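Phenol hydroxylase component phL (Pseudomonas stutzeri, PDB 3U52) probably serves as the largely helical beta subunit of a multicomponent phenol hydroxylase, paired with the catalytic diiron subunit that oxidises phenol. Local coordinates at residues Lys27-Thr30 and Arg31-Ala35; Arg14-Gly18 and His19-Arg23; Thr63-Met67 and Glu68-Ala72; Ala315-Ser318 and Ala319-Lys323; Leu214-Gln218 and Asn219-Asp223. All blocks are in the same frame, centred on the assembly; numbering follows the deposited sequence.

Contact 1. Residues Lys27-Thr30 and Arg31-Ala35; sequences KPAT and RYQEA
Thr-30 and Gln-33 form a capping box at the start of helix 31-36, each side chain accepting a hydrogen bond from the other's backbone N-H. Thr-30 is the N-cap: its OG1 takes the amide of Gln-33 N at 2.9 Å, which matters because amides in a first helical turn have no carbonyl one turn back to bind. Threonine suits the place since its hydroxyl is on a short stem. With chi1 at 65°, OG1 stands between the backbone N and the carbonyl carbon, turned to the new helix, while CG2 lies beside the backbone N. Gln-33 replies with OE1, which accepts from Thr-30 N at 3.0 Å along an almost straight N-H line (170°), the donor standing somewhat out of the amide plane. With CG beside its own backbone N, the extended glutamine chain runs past the cap, its CG 3.2 Å from Thr-30 OG1, so this is the tightly packed part. The first true alpha-helical bond, from Glu-34 N to Thr-30 O at 3.1 Å, closes the turn. Behind the box the methyl of Ala-29 is small enough to fit against the glutamate stem, CB to Glu-34 CG being 3.7 Å, with Ile-20 of helix 18-24 also touching it.

The looser side is at the glutamate carboxylate, where the polar link is indirect. Glu-34 OE2 is hydrogen-bonded to Thr-16, and OE1 to a polar side chain of another protein chain. A water accepts from Ala-29 N at 2.9 Å and donates to Glu-34 OE2 at 2.7 Å.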
# COMPACT_ATOMS: atom_id res chain seq x y z
N LYS D 27 -4.58 21.06 -15.55
CA LYS D 27 -3.92 21.07 -14.27
C LYS D 27 -4.26 19.70 -13.67
O LYS D 27 -5.25 19.08 -14.10
CB LYS D 27 -4.44 22.22 -13.40
CG LYS D 27 -5.84 22.01 -12.88
CD LYS D 27 -6.38 23.29 -12.22
CE LYS D 27 -7.30 22.95 -11.07
NZ LYS D 27 -8.70 22.85 -11.51
N PRO D 28 -3.43 19.21 -12.70
CA PRO D 28 -3.66 17.91 -12.04
C PRO D 28 -5.05 17.80 -11.44
O PRO D 28 -5.57 18.78 -10.88
CB PRO D 28 -2.62 17.90 -10.93
CG PRO D 28 -1.52 18.83 -11.47
CD PRO D 28 -2.21 19.88 -12.19
N ALA D 29 -5.67 16.64 -11.60
CA ALA D 29 -7.08 16.48 -11.28
C ALA D 29 -7.23 15.63 -10.02
O ALA D 29 -6.33 14.86 -9.68
CB ALA D 29 -7.80 15.77 -12.45
N THR D 30 -8.39 15.69 -9.36
CA THR D 30 -8.59 14.82 -8.20
C THR D 30 -8.88 13.38 -8.65
O THR D 30 -9.23 13.15 -9.81
CB THR D 30 -9.71 15.31 -7.31
OG1 THR D 30 -10.93 15.23 -8.04
CG2 THR D 30 -9.48 16.79 -6.92
N ARG D 31 -8.73 12.43 -7.73
CA ARG D 31 -9.16 11.05 -7.98
C ARG D 31 -10.65 11.03 -8.34
O ARG D 31 -11.05 10.33 -9.29
CB ARG D 31 -8.85 10.14 -6.79
CG ARG D 31 -7.32 9.87 -6.54
CD ARG D 31 -6.78 8.49 -6.98
NE ARG D 31 -5.30 8.38 -6.84
CZ ARG D 31 -4.43 8.13 -7.85
NH1 ARG D 31 -4.84 7.95 -9.09
NH2 ARG D 31 -3.12 8.06 -7.62
N TYR D 32 -11.47 11.78 -7.60
CA TYR D 32 -12.91 11.87 -7.90
C TYR D 32 -13.15 12.36 -9.31
O TYR D 32 -13.96 11.77 -10.01
CB TYR D 32 -13.65 12.76 -6.88
CG TYR D 32 -15.13 12.87 -7.19
CD1 TYR D 32 -16.00 11.80 -6.97
CD2 TYR D 32 -15.65 14.02 -7.77
CE1 TYR D 32 -17.38 11.91 -7.28
CE2 TYR D 32 -17.01 14.12 -8.07
CZ TYR D 32 -17.86 13.07 -7.82
OH TYR D 32 -19.19 13.21 -8.16
N GLN D 33 -12.44 13.42 -9.74
CA GLN D 33 -12.63 13.96 -11.09
C GLN D 33 -12.28 12.95 -12.17
O GLN D 33 -13.13 12.71 -13.03
CB GLN D 33 -11.89 15.27 -11.35
CG GLN D 33 -12.46 16.45 -10.51
CD GLN D 33 -11.58 17.68 -10.52
OE1 GLN D 33 -10.37 17.57 -10.51
NE2 GLN D 33 -12.18 18.86 -10.49
N GLU D 34 -11.09 12.34 -12.12
CA GLU D 34 -10.68 11.36 -13.13
C GLU D 34 -11.61 10.13 -13.20
O GLU D 34 -11.70 9.46 -14.25
CB GLU D 34 -9.20 10.94 -12.97
CG GLU D 34 -8.31 12.15 -13.21
CD GLU D 34 -6.81 11.88 -13.37
OE1 GLU D 34 -6.29 10.90 -12.83
OE2 GLU D 34 -6.13 12.73 -14.03
N ALA D 35 -12.27 9.84 -12.10
CA ALA D 35 -13.06 8.64 -12.00
C ALA D 35 -14.48 8.83 -12.42
O ALA D 35 -15.16 7.84 -12.66
CB ALA D 35 -13.03 8.09 -10.55
O HOH W 1 -4.30 14.43 -12.96

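Contact 2. Residues Arg14-Gly18 and His19-Arg23; sequences RHTYG and HIARR
Thr-16 and Ile-20, with Tyr-17 and His-19, meet where an N-terminal loop enters helix 18-24. Two backbone hydrogen bonds fix the first turn: Ala-21 N gives to the carbonyl O of Tyr-17, the N-cap residue, at 2.9 Å, and Arg-22 N gives to Gly-18 O at 2.8 Å.

Van der Waals contacts come next. Thr-16 crosses Ile-20 at about a right angle, its polar OG1 lying 3.5 Å from Ile-20 CB and its CG2 3.9 Å from Ile-20 CG2. A chi1 of -175° puts OG1 against Ile-20, where it also hydrogen-bonds to Glu-34. With an alanine here OG1 and CG2 are gone, and Glu-34 would probably be left without this mate while a gap opened beside Ile-20.

The aromatic side chains of Tyr-17 and His-19 lie side by side, pointing the same way, with planes only 7° apart. They are slid so far, centroids 5.7 Å apart, that the rings hardly overlap; the closer touch is His-19 CE1 on Tyr-17 CB at 3.5 Å. Tyr-17 OH is hydrogen-bonded to the backbone of another protein chain.

The guanidinium of Arg-22 folds back to lay one face over Gly-18 O. Glycine suits this spot: with Arg-22 in this pose a CB would come too close to NH2. An acidic side chain of another protein chain pairs with that NH2 and would probably feel both the guanidinium and the positive end of the helix.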
# COMPACT_ATOMS: atom_id res chain seq x y z
N ARG D 14 1.83 16.27 -19.96
CA ARG D 14 0.52 16.90 -19.73
C ARG D 14 0.09 16.55 -18.33
O ARG D 14 0.74 15.74 -17.71
CB ARG D 14 -0.53 16.46 -20.75
CG ARG D 14 -1.11 15.07 -20.64
CD ARG D 14 -1.69 14.63 -22.02
NE ARG D 14 -0.76 13.60 -22.36
CZ ARG D 14 -0.18 13.36 -23.51
NH1 ARG D 14 -0.48 14.01 -24.62
NH2 ARG D 14 0.67 12.36 -23.52
N HIS D 15 -0.97 17.16 -17.83
CA HIS D 15 -1.35 16.95 -16.44
C HIS D 15 -2.50 15.98 -16.14
O HIS D 15 -2.60 15.48 -15.03
CB HIS D 15 -1.76 18.28 -15.84
CG HIS D 15 -0.60 19.16 -15.54
ND1 HIS D 15 -0.47 20.42 -16.07
CD2 HIS D 15 0.49 18.95 -14.78
CE1 HIS D 15 0.65 20.96 -15.64
NE2 HIS D 15 1.26 20.09 -14.85
N THR D 16 -3.42 15.83 -17.09
CA THR D 16 -4.57 14.95 -16.89
C THR D 16 -5.12 14.56 -18.28
O THR D 16 -4.45 14.85 -19.30
CB THR D 16 -5.66 15.59 -15.99
OG1 THR D 16 -6.70 14.63 -15.73
CG2 THR D 16 -6.27 16.82 -16.68
N TYR D 17 -6.25 13.84 -18.30
CA TYR D 17 -6.90 13.43 -19.56
C TYR D 17 -7.57 14.60 -20.27
O TYR D 17 -7.98 15.57 -19.65
CB TYR D 17 -7.91 12.31 -19.29
CG TYR D 17 -7.34 11.06 -18.70
CD1 TYR D 17 -7.58 10.74 -17.36
CD2 TYR D 17 -6.56 10.21 -19.46
CE1 TYR D 17 -7.06 9.59 -16.79
CE2 TYR D 17 -6.03 9.01 -18.89
CZ TYR D 17 -6.29 8.73 -17.55
OH TYR D 17 -5.81 7.59 -16.99
N GLY D 18 -7.70 14.52 -21.60
CA GLY D 18 -8.31 15.62 -22.36
C GLY D 18 -9.72 16.00 -21.90
O GLY D 18 -10.05 17.19 -21.79
N HIS D 19 -10.56 14.99 -21.67
CA HIS D 19 -11.92 15.25 -21.23
C HIS D 19 -11.98 15.94 -19.85
O HIS D 19 -12.84 16.82 -19.63
CB HIS D 19 -12.78 13.97 -21.29
CG HIS D 19 -12.24 12.83 -20.52
ND1 HIS D 19 -11.33 11.93 -21.03
CD2 HIS D 19 -12.49 12.42 -19.25
CE1 HIS D 19 -11.04 11.02 -20.12
NE2 HIS D 19 -11.74 11.30 -19.02
N ILE D 20 -11.04 15.60 -18.98
CA ILE D 20 -10.88 16.29 -17.68
C ILE D 20 -10.38 17.74 -17.91
O ILE D 20 -10.88 18.66 -17.32
CB ILE D 20 -9.99 15.47 -16.65
CG1 ILE D 20 -10.54 14.06 -16.42
CG2 ILE D 20 -9.81 16.22 -15.28
CD1 ILE D 20 -12.01 14.02 -15.91
N ALA D 21 -9.42 17.94 -18.79
CA ALA D 21 -8.83 19.25 -18.99
C ALA D 21 -9.80 20.20 -19.65
O ALA D 21 -9.80 21.40 -19.34
CB ALA D 21 -7.58 19.12 -19.83
N ARG D 22 -10.63 19.68 -20.56
CA ARG D 22 -11.75 20.45 -21.13
C ARG D 22 -12.71 20.99 -20.08
O ARG D 22 -13.15 22.13 -20.17
CB ARG D 22 -12.54 19.62 -22.13
CG ARG D 22 -12.16 19.86 -23.51
CD ARG D 22 -12.81 18.80 -24.38
NE ARG D 22 -11.75 17.99 -24.90
CZ ARG D 22 -11.68 16.68 -24.95
NH1 ARG D 22 -12.65 15.84 -24.56
NH2 ARG D 22 -10.59 16.21 -25.47
N ARG D 23 -13.04 20.17 -19.11
CA ARG D 23 -14.02 20.51 -18.08
C ARG D 23 -13.40 21.35 -16.94
O ARG D 23 -14.04 22.28 -16.44
CB ARG D 23 -14.61 19.22 -17.52
CG ARG D 23 -15.79 19.42 -16.62
CD ARG D 23 -16.49 18.09 -16.33
NE ARG D 23 -17.24 17.50 -17.44
CZ ARG D 23 -18.48 17.84 -17.81
NH1 ARG D 23 -19.13 18.82 -17.20
NH2 ARG D 23 -19.07 17.19 -18.80

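Contact 3. Residues Thr63-Met67 and Glu68-Ala72; sequences TAIRM and EDWCA
Met-67 lies across one face of the Trp-70 indole in a Met-aromatic contact, made within the loop between helices 31-36 and 81-105. Its side chain can be followed outward. CB stands over the five-membered ring, 4.1 Å from Trp-70 CE2. CG, the next atom, makes the close touch: it is 3.6 Å from the centroid of the Trp-70 six-membered ring and only 9° off the normal, a CH-pi contact over the face. A bend at chi2 (-76°) keeps SD above the same ring but higher, 4.8 Å from that centroid. A second bend, at chi3, carries the tip CE to Ala-72 CB at 4.1 Å. An unbranched, flexible and polarisable methionine suits this job, since it can lie over a ring and still reach on to the 3-10 turn of residues 70-72.

The far end of the indole meets two methyl groups, Ile-65 CG2 at 3.9 Å from Trp-70 CH2 and Thr-63 CG2 at 4.0 Å from Trp-70 CZ2. Phe-212 and Trp-211 of helix 211-240 also touch the ring. At the indole edge, in its plane, a water accepts from Trp-70 NE1 at 3.2 Å and donates to Ile-65 O at 2.7 Å. Putting a leucine in this position removes the flat face and the N-H, which would probably set Met-67 free to turn and leave the water without its donor.

The two sides of the loop are thus joined by dispersion and CH-pi attraction, with one water as the polar bridge; the indole serves both, its face apolar and its N-H a donor.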
# COMPACT_ATOMS: atom_id res chain seq x y z
N THR D 63 -35.61 10.48 -18.84
CA THR D 63 -36.31 11.37 -17.93
C THR D 63 -36.84 12.61 -18.66
O THR D 63 -36.26 13.05 -19.64
CB THR D 63 -35.42 11.79 -16.73
OG1 THR D 63 -36.19 12.56 -15.81
CG2 THR D 63 -34.24 12.57 -17.16
N ALA D 64 -37.95 13.14 -18.18
CA ALA D 64 -38.53 14.39 -18.72
C ALA D 64 -37.76 15.63 -18.25
O ALA D 64 -37.80 16.68 -18.89
CB ALA D 64 -40.03 14.49 -18.38
N ILE D 65 -37.06 15.50 -17.12
CA ILE D 65 -36.16 16.54 -16.64
C ILE D 65 -35.11 16.84 -17.70
O ILE D 65 -34.66 15.94 -18.39
CB ILE D 65 -35.48 16.12 -15.33
CG1 ILE D 65 -36.52 16.00 -14.20
CG2 ILE D 65 -34.42 17.12 -14.94
CD1 ILE D 65 -37.12 17.34 -13.73
N ARG D 66 -34.74 18.11 -17.84
CA ARG D 66 -33.74 18.54 -18.82
C ARG D 66 -32.62 19.30 -18.14
O ARG D 66 -32.86 20.12 -17.26
CB ARG D 66 -34.38 19.43 -19.92
CG ARG D 66 -35.38 18.70 -20.83
CD ARG D 66 -34.71 17.63 -21.70
NE ARG D 66 -35.54 16.42 -21.79
CZ ARG D 66 -36.06 15.98 -22.92
NH1 ARG D 66 -35.79 16.65 -24.03
NH2 ARG D 66 -36.80 14.90 -22.95
N MET D 67 -31.39 19.00 -18.54
CA MET D 67 -30.18 19.68 -18.07
C MET D 67 -29.26 19.98 -19.22
O MET D 67 -28.95 19.08 -20.02
CB MET D 67 -29.39 18.82 -17.10
CG MET D 67 -30.20 18.40 -15.90
SD MET D 67 -30.45 19.68 -14.66
CE MET D 67 -28.82 19.73 -13.88
N GLU D 68 -28.76 21.21 -19.24
CA GLU D 68 -27.72 21.58 -20.18
C GLU D 68 -26.56 20.60 -20.00
O GLU D 68 -25.98 20.13 -20.98
CB GLU D 68 -27.24 23.02 -19.96
CG GLU D 68 -26.25 23.51 -21.05
CD GLU D 68 -25.03 24.28 -20.46
OE1 GLU D 68 -24.98 25.53 -20.61
OE2 GLU D 68 -24.14 23.63 -19.85
N ASP D 69 -26.26 20.24 -18.76
CA ASP D 69 -25.09 19.40 -18.47
C ASP D 69 -25.33 18.53 -17.23
O ASP D 69 -25.32 19.04 -16.14
CB ASP D 69 -23.89 20.33 -18.27
CG ASP D 69 -22.58 19.59 -18.13
OD1 ASP D 69 -22.59 18.34 -18.11
OD2 ASP D 69 -21.53 20.28 -18.03
N TRP D 70 -25.57 17.22 -17.39
CA TRP D 70 -25.87 16.37 -16.21
C TRP D 70 -24.73 16.25 -15.17
O TRP D 70 -24.97 15.92 -14.00
CB TRP D 70 -26.37 14.99 -16.62
CG TRP D 70 -27.85 14.90 -16.79
CD1 TRP D 70 -28.54 14.77 -17.98
CD2 TRP D 70 -28.85 14.94 -15.75
NE1 TRP D 70 -29.90 14.73 -17.73
CE2 TRP D 70 -30.12 14.83 -16.38
CE3 TRP D 70 -28.80 15.08 -14.35
CZ2 TRP D 70 -31.32 14.84 -15.66
CZ3 TRP D 70 -29.99 15.08 -13.63
CH2 TRP D 70 -31.25 14.97 -14.30
N CYS D 71 -23.48 16.47 -15.61
CA CYS D 71 -22.32 16.65 -14.70
C CYS D 71 -22.35 17.90 -13.82
O CYS D 71 -21.47 18.06 -12.97
CB CYS D 71 -21.02 16.66 -15.47
SG CYS D 71 -20.81 15.15 -16.32
N ALA D 72 -23.32 18.80 -14.01
CA ALA D 72 -23.64 19.79 -12.99
C ALA D 72 -24.00 19.10 -11.66
O ALA D 72 -23.81 19.68 -10.58
CB ALA D 72 -24.82 20.66 -13.43
O HOH W 2 -32.56 14.63 -19.46

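Contact 4. Residues Ala315-Ser318 and Ala319-Lys323; sequences AELS and ARLKK
This is a contact along one alpha-helix: Ala-315 to Ser-318 and the residues from Ala-319 onward form successive turns late in helix 307-322, the last in the chain. Four backbone bonds tie the turns, each N-H reaching the carbonyl four residues back. Ala-319 N to Ala-315 O is 3.0 Å, and Leu-321 N to Leu-317 O is 2.9 Å. Arg-320 and Lys-322 bind Glu-316 and Ser-318 likewise.

The side chains divide by face. Leu-317 and Leu-321 are buried, and Leu-321 CD1 lies 4.2 Å from Leu-317 CG; branched apolar tips suit this side, turned to helices 211-240 and 276-302. Arg-320 leaves the helix with CG anti to the backbone N (chi1 176°) and stays extended as far as NE. Its CB rests 3.4 Å from Leu-317 O, the chain runs on past Tyr-257 of the xenon pocket, and NE is hydrogen-bonded to Asn-265. Arginine fits, having a long greasy stem and a polar end. Glu-316, exposed, has a salt bridge with Lys-233.

Ser-318 is small and polar: OG has the backbone oxygens of Ser-328 and Gly-330 as partners, two acceptors for one hydroxyl proton, and so meets the C-terminal tail. Lys-322 runs along the same side, where its CG comes 3.7 Å from Ser-318 O.

Such a division, leucines inward and charged residues at the margins, is that of an amphipathic helix laid on the core of an all-helical fold.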
# COMPACT_ATOMS: atom_id res chain seq x y z
N ALA D 315 -43.26 18.09 8.23
CA ALA D 315 -42.92 19.51 8.32
C ALA D 315 -41.44 19.67 8.03
O ALA D 315 -41.05 20.60 7.34
CB ALA D 315 -43.25 20.06 9.72
N GLU D 316 -40.62 18.78 8.58
CA GLU D 316 -39.18 18.77 8.29
C GLU D 316 -38.85 18.59 6.79
O GLU D 316 -38.09 19.37 6.21
CB GLU D 316 -38.45 17.77 9.19
CG GLU D 316 -38.58 18.09 10.71
CD GLU D 316 -38.17 16.92 11.64
OE1 GLU D 316 -38.46 16.96 12.87
OE2 GLU D 316 -37.54 15.95 11.13
N LEU D 317 -39.49 17.62 6.13
CA LEU D 317 -39.40 17.49 4.66
C LEU D 317 -39.86 18.75 3.91
O LEU D 317 -39.25 19.17 2.92
CB LEU D 317 -40.16 16.26 4.15
CG LEU D 317 -40.15 16.04 2.63
CD1 LEU D 317 -38.71 15.80 2.17
CD2 LEU D 317 -41.09 14.89 2.19
N SER D 318 -40.95 19.37 4.37
CA SER D 318 -41.46 20.61 3.78
C SER D 318 -40.44 21.75 3.80
O SER D 318 -40.25 22.44 2.78
CB SER D 318 -42.73 21.05 4.49
OG SER D 318 -43.41 21.98 3.67
N ALA D 319 -39.80 21.94 4.96
CA ALA D 319 -38.76 22.95 5.18
C ALA D 319 -37.61 22.69 4.25
O ALA D 319 -37.07 23.62 3.64
CB ALA D 319 -38.26 22.92 6.62
N ARG D 320 -37.24 21.41 4.13
CA ARG D 320 -36.19 20.98 3.20
C ARG D 320 -36.55 21.33 1.75
O ARG D 320 -35.75 21.92 1.06
CB ARG D 320 -35.89 19.49 3.43
CG ARG D 320 -34.88 18.81 2.50
CD ARG D 320 -34.69 17.32 2.91
NE ARG D 320 -33.83 16.63 1.96
CZ ARG D 320 -33.67 15.31 1.90
NH1 ARG D 320 -34.33 14.52 2.75
NH2 ARG D 320 -32.86 14.78 0.99
N LEU D 321 -37.77 21.01 1.29
CA LEU D 321 -38.18 21.29 -0.09
C LEU D 321 -38.21 22.79 -0.42
O LEU D 321 -37.94 23.17 -1.56
CB LEU D 321 -39.53 20.63 -0.42
CG LEU D 321 -39.54 19.10 -0.54
CD1 LEU D 321 -40.96 18.48 -0.65
CD2 LEU D 321 -38.63 18.60 -1.67
N LYS D 322 -38.54 23.63 0.57
CA LYS D 322 -38.52 25.10 0.42
C LYS D 322 -37.17 25.64 -0.02
O LYS D 322 -37.13 26.60 -0.78
CB LYS D 322 -38.97 25.81 1.70
CG LYS D 322 -40.47 26.03 1.72
CD LYS D 322 -40.98 26.55 3.07
CE LYS D 322 -42.49 26.63 3.05
NZ LYS D 322 -43.06 25.99 4.28
N LYS D 323 -36.08 25.01 0.41
CA LYS D 323 -34.74 25.35 -0.09
C LYS D 323 -34.58 25.23 -1.60
O LYS D 323 -33.75 25.92 -2.20
CB LYS D 323 -33.67 24.48 0.58
CG LYS D 323 -33.40 24.82 2.05
CD LYS D 323 -32.37 23.82 2.66
CE LYS D 323 -31.60 24.42 3.88
NZ LYS D 323 -30.26 23.72 4.18

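Contact 5. Residues Leu214-Gln218 and Asn219-Asp223; sequences LTLVQ and NILID
Leu-216 with Ile-220 and Val-217 with Ile-222 make the apolar centre of this wide, pi-type turn within helix 211-240, at the heart of the helical fold. Leu-216 CD1 rests 4.2 Å from Ile-220 CG1, and Val-217 CG1 is 3.8 Å from Ile-222 CD1. Branched aliphatic side chains suit a position where helices 196-205, 251-274 and 276-302 close in; Trp-285, Trp-289 and Met-268 are among their neighbours.

Under these side chains the backbone shifts register. Leu-216 O is gripped twice, by Leu-221 N at 2.9 Å, nearly along the C=O axis, and by Ile-220 N at 3.2 Å, which comes from well above the carbonyl plane. Ile-222 N then reaches five residues back to Val-217 O at 2.8 Å, as Asp-223 N does to Gln-218 O. The local axes before and after the turn differ by 25°.

The polar edge is buried too, and so must be paired. A chi1 of -163° turns Thr-215 OG1 to Asn-219, and it donates to Asn-219 OD1 at 2.9 Å, in the carbonyl plane and on a lone pair. His-153 and Asn-137 give these two atoms further partners. Asp-223 binds Arg-160 through OD2. The chain of Gln-218 bends at chi2 to bring NE2 above the carboxylate, whose plane is turned 40° from the amide's, and there NE2 donates to Asp-223 OD1 at 3.2 Å.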
# COMPACT_ATOMS: atom_id res chain seq x y z
N LEU D 214 -38.48 8.70 -10.21
CA LEU D 214 -38.15 7.63 -9.28
C LEU D 214 -37.16 8.04 -8.18
O LEU D 214 -37.40 7.73 -7.00
CB LEU D 214 -37.63 6.39 -10.02
CG LEU D 214 -37.60 5.10 -9.22
CD1 LEU D 214 -38.87 4.76 -8.49
CD2 LEU D 214 -37.17 3.98 -10.14
N THR D 215 -36.06 8.72 -8.53
CA THR D 215 -35.11 9.12 -7.47
C THR D 215 -35.74 10.09 -6.45
O THR D 215 -35.52 9.97 -5.23
CB THR D 215 -33.74 9.64 -8.03
OG1 THR D 215 -32.79 9.61 -6.97
CG2 THR D 215 -33.81 11.06 -8.50
N LEU D 216 -36.52 11.04 -6.97
CA LEU D 216 -37.28 11.99 -6.16
C LEU D 216 -38.19 11.29 -5.18
O LEU D 216 -38.20 11.61 -4.00
CB LEU D 216 -38.13 12.90 -7.09
CG LEU D 216 -39.18 13.83 -6.44
CD1 LEU D 216 -38.51 14.87 -5.58
CD2 LEU D 216 -39.93 14.53 -7.53
N VAL D 217 -38.99 10.35 -5.66
CA VAL D 217 -39.99 9.67 -4.81
C VAL D 217 -39.31 8.80 -3.77
O VAL D 217 -39.64 8.87 -2.56
CB VAL D 217 -40.93 8.79 -5.66
CG1 VAL D 217 -41.90 8.02 -4.76
CG2 VAL D 217 -41.68 9.67 -6.68
N GLN D 218 -38.39 7.96 -4.24
CA GLN D 218 -37.63 7.07 -3.37
C GLN D 218 -36.64 7.80 -2.42
O GLN D 218 -36.69 7.64 -1.19
CB GLN D 218 -36.84 6.04 -4.21
CG GLN D 218 -36.04 5.03 -3.34
CD GLN D 218 -37.00 4.16 -2.48
OE1 GLN D 218 -37.53 3.21 -2.98
NE2 GLN D 218 -37.15 4.46 -1.18
N ASN D 219 -35.74 8.57 -3.01
CA ASN D 219 -34.58 9.07 -2.28
C ASN D 219 -34.82 10.38 -1.53
O ASN D 219 -34.05 10.68 -0.63
CB ASN D 219 -33.34 9.15 -3.21
CG ASN D 219 -32.90 7.76 -3.75
OD1 ASN D 219 -32.67 7.59 -4.95
ND2 ASN D 219 -32.83 6.77 -2.87
N ILE D 220 -35.87 11.14 -1.90
CA ILE D 220 -36.24 12.38 -1.20
C ILE D 220 -37.55 12.20 -0.41
O ILE D 220 -37.58 12.32 0.82
CB ILE D 220 -36.41 13.65 -2.17
CG1 ILE D 220 -35.25 13.83 -3.18
CG2 ILE D 220 -36.66 14.95 -1.35
CD1 ILE D 220 -33.89 13.79 -2.56
N LEU D 221 -38.64 11.91 -1.12
CA LEU D 221 -39.98 11.89 -0.47
C LEU D 221 -40.20 10.72 0.51
O LEU D 221 -40.53 10.96 1.67
CB LEU D 221 -41.11 11.97 -1.50
CG LEU D 221 -41.12 13.16 -2.49
CD1 LEU D 221 -42.31 12.97 -3.46
CD2 LEU D 221 -41.10 14.57 -1.84
N ILE D 222 -39.99 9.48 0.10
CA ILE D 222 -40.19 8.37 1.04
C ILE D 222 -39.12 8.39 2.17
O ILE D 222 -39.45 8.44 3.35
CB ILE D 222 -40.21 7.02 0.30
CG1 ILE D 222 -41.50 6.90 -0.56
CG2 ILE D 222 -40.18 5.88 1.29
CD1 ILE D 222 -41.40 5.87 -1.65
N ASP D 223 -37.85 8.40 1.79
CA ASP D 223 -36.75 8.37 2.75
C ASP D 223 -36.74 9.60 3.65
O ASP D 223 -36.42 9.49 4.82
CB ASP D 223 -35.39 8.25 2.02
CG ASP D 223 -35.21 6.89 1.32
OD1 ASP D 223 -36.09 5.98 1.39
OD2 ASP D 223 -34.16 6.71 0.64

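Contacts 1, 2 and 3 form a connected series; contacts 4 and 5 form a second group. Contacts 1 and 2, with centres 9 Å apart, join the two short N-terminal helices, Ala-29 CB lying 3.5 Å from Ile-20 CG2. Contact 3 is tied to contact 2 by a salt bridge, Arg-23 NH1 to Asp-69 OD2 at 2.9 Å, and its nearest atoms are about 7 Å from contact 5. Contacts 4 and 5, centres 14 Å apart, pack together: Leu-317 CD1 is 3.9 Å from Ile-220 O. Both lie near bound xenon, the side chains of Glu-316 and Asp-223 being about 8 and 10 Å respectively from a bound xenon atom. The xenon-lining residues Tyr-227 and Asp-232 share helix 211-240 with contact 5.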